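Local coordinates for PHA granule-associated protein (Aeromonas hydrophila, PDB 5IP0) that probably coats polyhydroxyalkanoate granules as a phasin, an amphiphilic helical protein that acts as a biosurfactant at the polymer surface, at residues L34-Y45 / Q82-L93. Residues are numbered along the deposited sequence; the frame is centred on the assembly and turned at random.
Sequences LTRLQLASANAY and QMLDDIQKLSAL
Leu37 is the knob of an antiparallel knobs-into-holes contact that joins helix 18-57 to helix 65-109, the two long arms of the phasin's helical hairpin. In the segments 34-45 and 82-93 the axes run 11.0 Å apart at 179°, wide enough for branched leucines to fill the gap. Leu37 reaches into the hole formed by Asp86, Lys89, Leu90 and Leu93 because its chi1 of -176° swings CG away from the backbone N. Leu37 CD1 lies 4.0 Å from Lys89 CB, the aliphatic root of that side chain, and Leu37 CD2 3.8 Å from Leu93 CD2, the two leucines running antiparallel past one another. Leu34 closes the patch, its CD2 lying 3.7 Å from Leu90 CD1.

One turn along, the seam becomes polar: Ser41 OG stands 3.0 Å from Asp86 OD2, and the hydroxyl also has Leu37 O nearby. The small Ala44 leaves room for the bent side chain of Gln82, whose CG packs 3.7 Å from Ala44 CB. Tyr45 brings CE1 to 4.3 Å from Gln82 CG, its ring plane 79° from the carboxylate of Asp86. Tyr23 of a second subunit packs on Leu37 and Asp86, and Ser41, Tyr45 and Asp86 are buried in the four-chain assembly. Burying a carboxylate is probably costly, and the hydroxyl of Ser41 is close enough to offset part of that cost, whereas the leucine end coheres by apolar packing.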
loop_
_atom_site.group_PDB
_atom_site.type_symbol
_atom_site.label_atom_id
_atom_site.label_comp_id
_atom_site.label_asym_id
_atom_site.label_seq_id
_atom_site.Cartn_x
_atom_site.Cartn_y
_atom_site.Cartn_z
ATOM N N LEU D 34 -4.903 -0.711 -5.931
ATOM C CA LEU D 34 -4.634 -1.472 -4.715
ATOM C C LEU D 34 -4.159 -0.566 -3.592
ATOM O O LEU D 34 -4.637 -0.673 -2.457
ATOM C CB LEU D 34 -3.611 -2.567 -5.002
ATOM C CG LEU D 34 -4.195 -3.692 -5.854
ATOM C CD1 LEU D 34 -3.144 -4.625 -6.351
ATOM C CD2 LEU D 34 -5.187 -4.453 -5.030
ATOM N N THR D 35 -3.242 0.353 -3.895
ATOM C CA THR D 35 -2.790 1.309 -2.890
ATOM C C THR D 35 -3.957 2.075 -2.290
ATOM O O THR D 35 -4.078 2.187 -1.066
ATOM C CB THR D 35 -1.785 2.277 -3.508
ATOM O OG1 THR D 35 -0.714 1.538 -4.092
ATOM C CG2 THR D 35 -1.212 3.196 -2.460
ATOM N N ARG D 36 -4.850 2.584 -3.136
ATOM C CA ARG D 36 -5.972 3.370 -2.634
ATOM C C ARG D 36 -6.940 2.526 -1.820
ATOM O O ARG D 36 -7.557 3.016 -0.865
ATOM C CB ARG D 36 -6.662 4.049 -3.793
ATOM C CG ARG D 36 -5.890 5.239 -4.304
ATOM C CD ARG D 36 -6.328 5.631 -5.690
ATOM N NE ARG D 36 -5.511 6.689 -6.260
ATOM C CZ ARG D 36 -5.538 7.026 -7.541
ATOM N NH1 ARG D 36 -6.341 6.390 -8.374
ATOM N NH2 ARG D 36 -4.767 8.003 -7.988
ATOM N N LEU D 37 -7.148 1.279 -2.227
ATOM C CA LEU D 37 -7.998 0.390 -1.455
ATOM C C LEU D 37 -7.436 0.159 -0.062
ATOM O O LEU D 37 -8.180 0.209 0.929
ATOM C CB LEU D 37 -8.171 -0.905 -2.239
ATOM C CG LEU D 37 -9.082 -1.997 -1.732
ATOM C CD1 LEU D 37 -10.353 -1.426 -1.235
ATOM C CD2 LEU D 37 -9.335 -2.865 -2.906
ATOM N N GLN D 38 -6.113 -0.069 0.033
ATOM C CA GLN D 38 -5.443 -0.249 1.325
ATOM C C GLN D 38 -5.534 0.995 2.183
ATOM O O GLN D 38 -5.792 0.900 3.386
ATOM C CB GLN D 38 -3.973 -0.644 1.130
ATOM C CG GLN D 38 -3.190 -0.877 2.460
ATOM C CD GLN D 38 -3.535 -2.171 3.215
ATOM O OE1 GLN D 38 -2.797 -3.169 3.176
ATOM N NE2 GLN D 38 -4.675 -2.154 3.906
ATOM N N LEU D 39 -5.306 2.168 1.592
ATOM C CA LEU D 39 -5.453 3.410 2.344
ATOM C C LEU D 39 -6.862 3.559 2.897
ATOM O O LEU D 39 -7.042 3.958 4.050
ATOM C CB LEU D 39 -5.068 4.604 1.474
ATOM C CG LEU D 39 -5.399 6.010 1.976
ATOM C CD1 LEU D 39 -4.930 6.221 3.384
ATOM C CD2 LEU D 39 -4.751 7.041 1.079
ATOM N N ALA D 40 -7.875 3.241 2.090
ATOM C CA ALA D 40 -9.250 3.328 2.567
ATOM C C ALA D 40 -9.479 2.397 3.747
ATOM O O ALA D 40 -10.083 2.793 4.752
ATOM C CB ALA D 40 -10.204 2.991 1.440
ATOM N N SER D 41 -9.012 1.147 3.633
ATOM C CA SER D 41 -9.119 0.195 4.739
ATOM C C SER D 41 -8.436 0.726 5.987
ATOM O O SER D 41 -9.019 0.737 7.082
ATOM C CB SER D 41 -8.493 -1.127 4.324
ATOM O OG SER D 41 -9.228 -1.670 3.247
ATOM N N ALA D 42 -7.200 1.204 5.828
ATOM C CA ALA D 42 -6.441 1.715 6.960
ATOM C C ALA D 42 -7.198 2.844 7.639
ATOM O O ALA D 42 -7.406 2.833 8.857
ATOM C CB ALA D 42 -5.056 2.171 6.494
ATOM N N ASN D 43 -7.677 3.795 6.854
ATOM C CA ASN D 43 -8.405 4.914 7.433
ATOM C C ASN D 43 -9.676 4.459 8.132
ATOM O O ASN D 43 -10.087 5.068 9.124
ATOM C CB ASN D 43 -8.674 5.948 6.350
ATOM C CG ASN D 43 -7.425 6.728 6.037
ATOM O OD1 ASN D 43 -6.458 6.669 6.805
ATOM N ND2 ASN D 43 -7.406 7.434 4.919
ATOM N N ALA D 44 -10.309 3.393 7.634
ATOM C CA ALA D 44 -11.510 2.863 8.277
ATOM C C ALA D 44 -11.200 2.297 9.669
ATOM O O ALA D 44 -11.904 2.596 10.652
ATOM C CB ALA D 44 -12.147 1.813 7.380
ATOM N N TYR D 45 -10.196 1.416 9.762
ATOM C CA TYR D 45 -9.841 0.867 11.072
ATOM C C TYR D 45 -9.410 1.981 12.027
ATOM O O TYR D 45 -9.764 1.981 13.219
ATOM C CB TYR D 45 -8.727 -0.175 10.925
ATOM C CG TYR D 45 -8.997 -1.265 9.899
ATOM C CD1 TYR D 45 -10.290 -1.752 9.655
ATOM C CD2 TYR D 45 -7.948 -1.782 9.141
ATOM C CE1 TYR D 45 -10.514 -2.732 8.694
ATOM C CE2 TYR D 45 -8.163 -2.757 8.184
ATOM C CZ TYR D 45 -9.440 -3.227 7.960
ATOM O OH TYR D 45 -9.621 -4.196 6.997
ATOM N N GLN D 82 -17.583 -3.006 6.921
ATOM C CA GLN D 82 -16.326 -2.567 6.321
ATOM C C GLN D 82 -15.565 -3.748 5.732
ATOM O O GLN D 82 -15.232 -3.748 4.544
ATOM C CB GLN D 82 -15.471 -1.820 7.349
ATOM C CG GLN D 82 -14.098 -1.328 6.833
ATOM C CD GLN D 82 -14.191 -0.258 5.752
ATOM O OE1 GLN D 82 -13.537 -0.352 4.709
ATOM N NE2 GLN D 82 -14.989 0.778 6.007
ATOM N N MET D 83 -15.339 -4.794 6.535
ATOM C CA MET D 83 -14.544 -5.931 6.067
ATOM C C MET D 83 -15.165 -6.611 4.848
ATOM O O MET D 83 -14.457 -6.953 3.885
ATOM C CB MET D 83 -14.379 -6.940 7.202
ATOM C CG MET D 83 -14.127 -8.356 6.741
ATOM S SD MET D 83 -13.985 -9.467 8.148
ATOM C CE MET D 83 -14.773 -10.923 7.489
ATOM N N LEU D 84 -16.483 -6.829 4.865
ATOM C CA LEU D 84 -17.108 -7.514 3.730
ATOM C C LEU D 84 -17.087 -6.666 2.459
ATOM O O LEU D 84 -16.734 -7.162 1.378
ATOM C CB LEU D 84 -18.527 -7.913 4.108
ATOM C CG LEU D 84 -18.431 -9.111 5.047
ATOM C CD1 LEU D 84 -19.768 -9.376 5.665
ATOM C CD2 LEU D 84 -17.914 -10.342 4.289
ATOM N N ASP D 85 -17.435 -5.384 2.574
ATOM C CA ASP D 85 -17.414 -4.502 1.415
ATOM C C ASP D 85 -15.999 -4.359 0.869
ATOM O O ASP D 85 -15.803 -4.208 -0.342
ATOM C CB ASP D 85 -18.013 -3.149 1.785
ATOM C CG ASP D 85 -18.331 -2.299 0.567
ATOM O OD1 ASP D 85 -18.313 -2.835 -0.575
ATOM O OD2 ASP D 85 -18.597 -1.088 0.756
ATOM N N ASP D 86 -15.000 -4.353 1.756
ATOM C CA ASP D 86 -13.603 -4.331 1.326
ATOM C C ASP D 86 -13.277 -5.571 0.502
ATOM O O ASP D 86 -12.615 -5.483 -0.544
ATOM C CB ASP D 86 -12.682 -4.215 2.544
ATOM C CG ASP D 86 -12.486 -2.772 3.007
ATOM O OD1 ASP D 86 -12.879 -1.838 2.271
ATOM O OD2 ASP D 86 -11.965 -2.574 4.135
ATOM N N ILE D 87 -13.722 -6.743 0.967
ATOM C CA ILE D 87 -13.529 -7.963 0.183
ATOM C C ILE D 87 -14.180 -7.822 -1.192
ATOM O O ILE D 87 -13.607 -8.230 -2.210
ATOM C CB ILE D 87 -14.075 -9.182 0.948
ATOM C CG1 ILE D 87 -13.318 -9.358 2.264
ATOM C CG2 ILE D 87 -13.933 -10.431 0.111
ATOM C CD1 ILE D 87 -13.730 -10.577 3.061
ATOM N N GLN D 88 -15.378 -7.232 -1.249
ATOM C CA GLN D 88 -16.044 -7.058 -2.538
ATOM C C GLN D 88 -15.258 -6.125 -3.458
ATOM O O GLN D 88 -15.052 -6.444 -4.634
ATOM C CB GLN D 88 -17.475 -6.549 -2.330
ATOM C CG GLN D 88 -18.333 -6.492 -3.600
ATOM C CD GLN D 88 -18.789 -7.868 -4.110
ATOM O OE1 GLN D 88 -19.872 -8.352 -3.754
ATOM N NE2 GLN D 88 -17.976 -8.484 -4.973
ATOM N N LYS D 89 -14.813 -4.967 -2.955
ATOM C CA LYS D 89 -14.005 -4.078 -3.790
ATOM C C LYS D 89 -12.787 -4.802 -4.333
ATOM O O LYS D 89 -12.468 -4.695 -5.523
ATOM C CB LYS D 89 -13.601 -2.806 -3.039
ATOM C CG LYS D 89 -14.683 -1.767 -3.064
ATOM C CD LYS D 89 -14.462 -0.572 -2.157
ATOM C CE LYS D 89 -15.243 -0.670 -0.863
ATOM N NZ LYS D 89 -15.143 0.598 -0.081
ATOM N N LEU D 90 -12.087 -5.539 -3.471
ATOM C CA LEU D 90 -10.892 -6.242 -3.923
ATOM C C LEU D 90 -11.220 -7.299 -4.972
ATOM O O LEU D 90 -10.506 -7.425 -5.975
ATOM C CB LEU D 90 -10.179 -6.857 -2.724
ATOM C CG LEU D 90 -8.870 -7.543 -3.040
ATOM C CD1 LEU D 90 -7.977 -6.647 -3.857
ATOM C CD2 LEU D 90 -8.240 -7.846 -1.727
ATOM N N SER D 91 -12.294 -8.071 -4.765
ATOM C CA SER D 91 -12.669 -9.066 -5.767
ATOM C C SER D 91 -12.956 -8.392 -7.093
ATOM O O SER D 91 -12.473 -8.829 -8.139
ATOM C CB SER D 91 -13.883 -9.877 -5.309
ATOM O OG SER D 91 -15.078 -9.153 -5.498
ATOM N N ALA D 92 -13.680 -7.278 -7.050
ATOM C CA ALA D 92 -13.969 -6.536 -8.261
ATOM C C ALA D 92 -12.687 -6.125 -8.964
ATOM O O ALA D 92 -12.537 -6.314 -10.173
ATOM C CB ALA D 92 -14.795 -5.309 -7.896
ATOM N N LEU D 93 -11.736 -5.592 -8.201
ATOM C CA LEU D 93 -10.442 -5.172 -8.739
ATOM C C LEU D 93 -9.701 -6.324 -9.414
ATOM O O LEU D 93 -9.117 -6.148 -10.494
ATOM C CB LEU D 93 -9.625 -4.579 -7.590
ATOM C CG LEU D 93 -8.346 -3.776 -7.772
ATOM C CD1 LEU D 93 -8.399 -2.987 -9.046
ATOM C CD2 LEU D 93 -8.212 -2.854 -6.577
#